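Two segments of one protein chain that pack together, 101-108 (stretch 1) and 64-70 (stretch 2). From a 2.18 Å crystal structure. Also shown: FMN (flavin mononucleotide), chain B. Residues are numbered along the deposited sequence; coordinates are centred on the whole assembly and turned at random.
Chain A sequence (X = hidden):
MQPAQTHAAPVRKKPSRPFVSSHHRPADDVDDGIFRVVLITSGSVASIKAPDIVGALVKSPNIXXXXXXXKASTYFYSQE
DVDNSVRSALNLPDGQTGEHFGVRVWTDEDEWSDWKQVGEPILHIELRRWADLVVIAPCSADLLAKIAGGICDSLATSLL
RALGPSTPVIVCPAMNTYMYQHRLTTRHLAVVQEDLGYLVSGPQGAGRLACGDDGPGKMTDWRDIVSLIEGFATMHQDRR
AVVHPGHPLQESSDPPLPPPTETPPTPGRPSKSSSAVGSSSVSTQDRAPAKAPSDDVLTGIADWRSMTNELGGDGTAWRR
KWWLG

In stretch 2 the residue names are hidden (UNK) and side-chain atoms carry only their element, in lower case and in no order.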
# COMPACT_ATOMS: atom_id res chain seq x y z
N PHE A 101 12.83 -2.51 -30.39
CA PHE A 101 11.95 -2.40 -31.57
C PHE A 101 10.89 -1.28 -31.78
O PHE A 101 10.14 -1.39 -32.75
CB PHE A 101 11.18 -3.72 -31.73
CG PHE A 101 12.03 -4.87 -32.17
CD1 PHE A 101 12.57 -4.90 -33.44
CD2 PHE A 101 12.26 -5.94 -31.32
CE1 PHE A 101 13.35 -5.96 -33.85
CE2 PHE A 101 13.03 -7.01 -31.72
CZ PHE A 101 13.58 -7.02 -33.00
N GLY A 102 10.76 -0.22 -30.97
CA GLY A 102 11.38 -0.00 -29.69
C GLY A 102 10.20 -0.01 -28.75
O GLY A 102 9.39 0.92 -28.73
N VAL A 103 10.07 -1.09 -27.98
CA VAL A 103 9.00 -1.24 -27.01
C VAL A 103 9.64 -1.53 -25.66
O VAL A 103 9.94 -2.68 -25.34
CB VAL A 103 7.97 -2.34 -27.33
CG1 VAL A 103 6.88 -2.37 -26.27
CG2 VAL A 103 7.38 -2.13 -28.72
N ARG A 104 9.88 -0.49 -24.88
CA ARG A 104 10.48 -0.68 -23.57
C ARG A 104 9.42 -1.01 -22.53
O ARG A 104 8.33 -0.42 -22.52
CB ARG A 104 11.28 0.57 -23.15
CG ARG A 104 11.08 0.97 -21.70
CD ARG A 104 12.21 1.86 -21.20
NE ARG A 104 13.41 1.09 -20.89
CZ ARG A 104 14.38 1.50 -20.08
NH1 ARG A 104 14.30 2.69 -19.49
NH2 ARG A 104 15.44 0.73 -19.86
N VAL A 105 9.73 -1.97 -21.68
CA VAL A 105 8.89 -2.29 -20.54
C VAL A 105 9.27 -1.36 -19.39
O VAL A 105 10.32 -1.54 -18.77
CB VAL A 105 9.05 -3.76 -20.10
CG1 VAL A 105 8.31 -4.02 -18.81
CG2 VAL A 105 8.57 -4.70 -21.21
N TRP A 106 8.43 -0.36 -19.12
CA TRP A 106 8.70 0.60 -18.06
C TRP A 106 8.35 0.03 -16.68
O TRP A 106 7.32 -0.63 -16.52
CB TRP A 106 7.90 1.90 -18.28
CG TRP A 106 8.18 2.61 -19.57
CD1 TRP A 106 7.43 2.55 -20.72
CD2 TRP A 106 9.27 3.50 -19.85
NE1 TRP A 106 7.99 3.35 -21.69
CE2 TRP A 106 9.11 3.94 -21.19
CE3 TRP A 106 10.35 3.97 -19.11
CZ2 TRP A 106 10.01 4.82 -21.79
CZ3 TRP A 106 11.24 4.85 -19.71
CH2 TRP A 106 11.07 5.26 -21.04
N THR A 107 9.21 0.29 -15.70
CA THR A 107 8.97 -0.11 -14.32
C THR A 107 9.03 1.10 -13.38
O THR A 107 9.38 2.20 -13.81
CB THR A 107 10.01 -1.16 -13.85
OG1 THR A 107 11.32 -0.59 -13.87
CG2 THR A 107 9.98 -2.38 -14.78
N ASP A 108 8.69 0.89 -12.10
CA ASP A 108 8.72 1.96 -11.10
C ASP A 108 10.10 2.61 -11.01
O ASP A 108 10.21 3.82 -10.84
CB ASP A 108 8.31 1.42 -9.72
CG ASP A 108 6.86 0.98 -9.67
OD1 ASP A 108 6.04 1.51 -10.43
OD2 ASP A 108 6.55 0.08 -8.86
N UNK A 64 1.00 1.72 -32.08
CA UNK A 64 2.21 1.62 -31.28
C UNK A 64 1.84 1.25 -29.85
O UNK A 64 0.75 1.56 -29.38
c UNK A 64 3.00 2.93 -31.29
o UNK A 64 3.89 4.38 -32.95
o UNK A 64 3.95 2.23 -33.37
c UNK A 64 3.66 3.20 -32.63
N UNK A 65 2.76 0.59 -29.15
CA UNK A 65 2.49 0.15 -27.79
C UNK A 65 3.64 0.47 -26.85
O UNK A 65 4.81 0.31 -27.19
c UNK A 65 3.33 -2.18 -28.33
c UNK A 65 2.18 -1.37 -27.74
c UNK A 65 1.87 -1.81 -26.32
N UNK A 66 3.29 0.97 -25.67
CA UNK A 66 4.24 1.09 -24.58
C UNK A 66 3.73 0.27 -23.41
O UNK A 66 2.52 0.12 -23.23
n UNK A 66 6.90 2.46 -26.75
o UNK A 66 7.39 2.41 -24.56
c UNK A 66 6.61 2.70 -25.48
c UNK A 66 5.27 3.35 -25.19
c UNK A 66 4.44 2.56 -24.19
N UNK A 67 4.65 -0.27 -22.62
CA UNK A 67 4.27 -1.21 -21.56
C UNK A 67 4.65 -0.69 -20.18
O UNK A 67 5.78 -0.25 -19.96
c UNK A 67 4.54 -3.14 -23.13
c UNK A 67 4.94 -2.58 -21.78
c UNK A 67 4.58 -3.54 -20.65
N UNK A 68 3.70 -0.75 -19.25
CA UNK A 68 3.96 -0.45 -17.85
C UNK A 68 3.77 -1.70 -17.01
O UNK A 68 2.69 -2.29 -17.00
c UNK A 68 3.05 0.66 -17.32
c UNK A 68 3.23 0.83 -15.81
c UNK A 68 3.31 1.96 -18.06
N UNK A 69 4.83 -2.11 -16.32
CA UNK A 69 4.77 -3.33 -15.52
C UNK A 69 4.86 -3.01 -14.03
O UNK A 69 5.77 -2.31 -13.59
c UNK A 69 5.89 -4.27 -15.92
N UNK A 70 3.91 -3.52 -13.26
CA UNK A 70 4.02 -3.46 -11.82
C UNK A 70 5.14 -4.41 -11.42
O UNK A 70 5.54 -5.27 -12.21
c UNK A 70 2.71 -3.86 -11.13
c UNK A 70 1.55 -3.06 -11.70
o UNK A 70 2.47 -5.26 -11.31
N1 FMN B . -3.28 -12.13 -7.99
C2 FMN B . -4.34 -11.99 -8.87
O2 FMN B . -5.19 -11.11 -8.67
N3 FMN B . -4.46 -12.84 -9.95
C4 FMN B . -3.51 -13.83 -10.17
O4 FMN B . -3.62 -14.58 -11.14
C4A FMN B . -2.44 -13.97 -9.29
N5 FMN B . -1.49 -14.95 -9.50
C5A FMN B . -0.42 -15.07 -8.62
C6 FMN B . 0.54 -16.05 -8.83
C7 FMN B . 1.62 -16.18 -7.95
C7M FMN B . 2.65 -17.24 -8.18
C8 FMN B . 1.72 -15.32 -6.86
C8M FMN B . 2.87 -15.43 -5.90
C9 FMN B . 0.76 -14.34 -6.66
C9A FMN B . -0.31 -14.21 -7.54
N10 FMN B . -1.27 -13.23 -7.33
C10 FMN B . -2.33 -13.11 -8.20
C1' FMN B . -1.15 -12.30 -6.16
C2' FMN B . -0.49 -11.00 -6.59
O2' FMN B . 0.65 -11.25 -7.39
C3' FMN B . -0.08 -10.19 -5.36
O3' FMN B . -1.25 -9.75 -4.72
C4' FMN B . 0.78 -8.99 -5.77
O4' FMN B . 1.40 -8.43 -4.64
C5' FMN B . -0.09 -7.95 -6.46
O5' FMN B . 0.74 -6.97 -7.05
P FMN B . 0.17 -6.03 -8.23
O1P FMN B . -0.77 -5.01 -7.64
O2P FMN B . -0.58 -6.84 -9.27
O3P FMN B . 1.34 -5.35 -8.89
O HOH W 1 7.30 -1.62 -11.66

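Position 64 carries four side-chain atoms, a carbon followed by a second carbon that bears two oxygens, and none of them is within reach of stretch 1. A carboxylate one methylene from the backbone is aspartate, D64. It plays no part in the contact, and a charged group is easily tolerated in this partly exposed place.

Position 65 has three carbons, one attached to the backbone and carrying the other two; one of the outer carbons lies against CG2 of V103. Branching at CB with no heteroatom identifies valine, V65. Its CG1 lies 4.1 Å from CG2 of V103, and its backbone O is 3.5 Å from CG1 of V103. A compact, beta-branched residue suits an extended strand and a buried, apolar setting.

At position 66 the side chain is a run of three carbons, the third bearing one oxygen and one nitrogen, and the oxygen lies near NE1 of W106. This is a primary amide on a two-methylene arm: glutamine, Q66. CA-to-CB points sideways, but the end of the chain comes nearer to stretch 1, and the indole NE1 of W106 donates a hydrogen bond to OE1 of Q66 at 3.1 Å. The oxygen sits at the edge of the indole, near its plane, where the N-H can reach it. The amide thus gives a ring nitrogen that has only a proton to offer an uncharged acceptor.

Position 67 again shows one carbon carrying two more, and the two outer carbons lie against CG1 of V103 and CG1 of V105. It is valine, V67. Its CG2 approaches CG1 of V103 at 4.0 Å, while its CG1 lies 4.2 Å from CG1 of V105, so its two methyls meet two valines of stretch 1. Its backbone O accepts a hydrogen bond from N of W106 at 2.8 Å.

Position 68 repeats the three-carbon branched pattern, but its closest contact is through backbone, with O of W106 3.6 Å from its CA. It is valine, V68. It is bridged to W106, and both side chains lie on the sheet face opposite that of V67 and V105. A branched, apolar side chain suits a buried place in an extended strand.

Position 69 has a single carbon, which packs against CG1 of V105; hence alanine, A69. Its CB is 3.8 Å from CG1 of V105, a small methyl in a buried place. Its N donates a nearly straight hydrogen bond to O of W106, at 2.9 Å, and its O receives one from a water that in turn accepts from N of D108.

Position 70 has one carbon bearing an oxygen and a carbon, with no close contact to stretch 1. This is threonine, T70. CA-to-CB points away from stretch 1, and OG1 donates to O3P of the FMN phosphate at 2.7 Å, a task suited to a hydroxyl.

The contact is a short parallel pairing, and the two stretches together bury 490 Å², both sides summed. W106 anchors it: its N and O reach V67 and A69, the residues flanking its bridge partner V68. On one face V103 and V105 pack against V65, V67 and A69; on the other, the indole of W106 meets Q66.

Stretch 2 (64-70) DVQVVAT
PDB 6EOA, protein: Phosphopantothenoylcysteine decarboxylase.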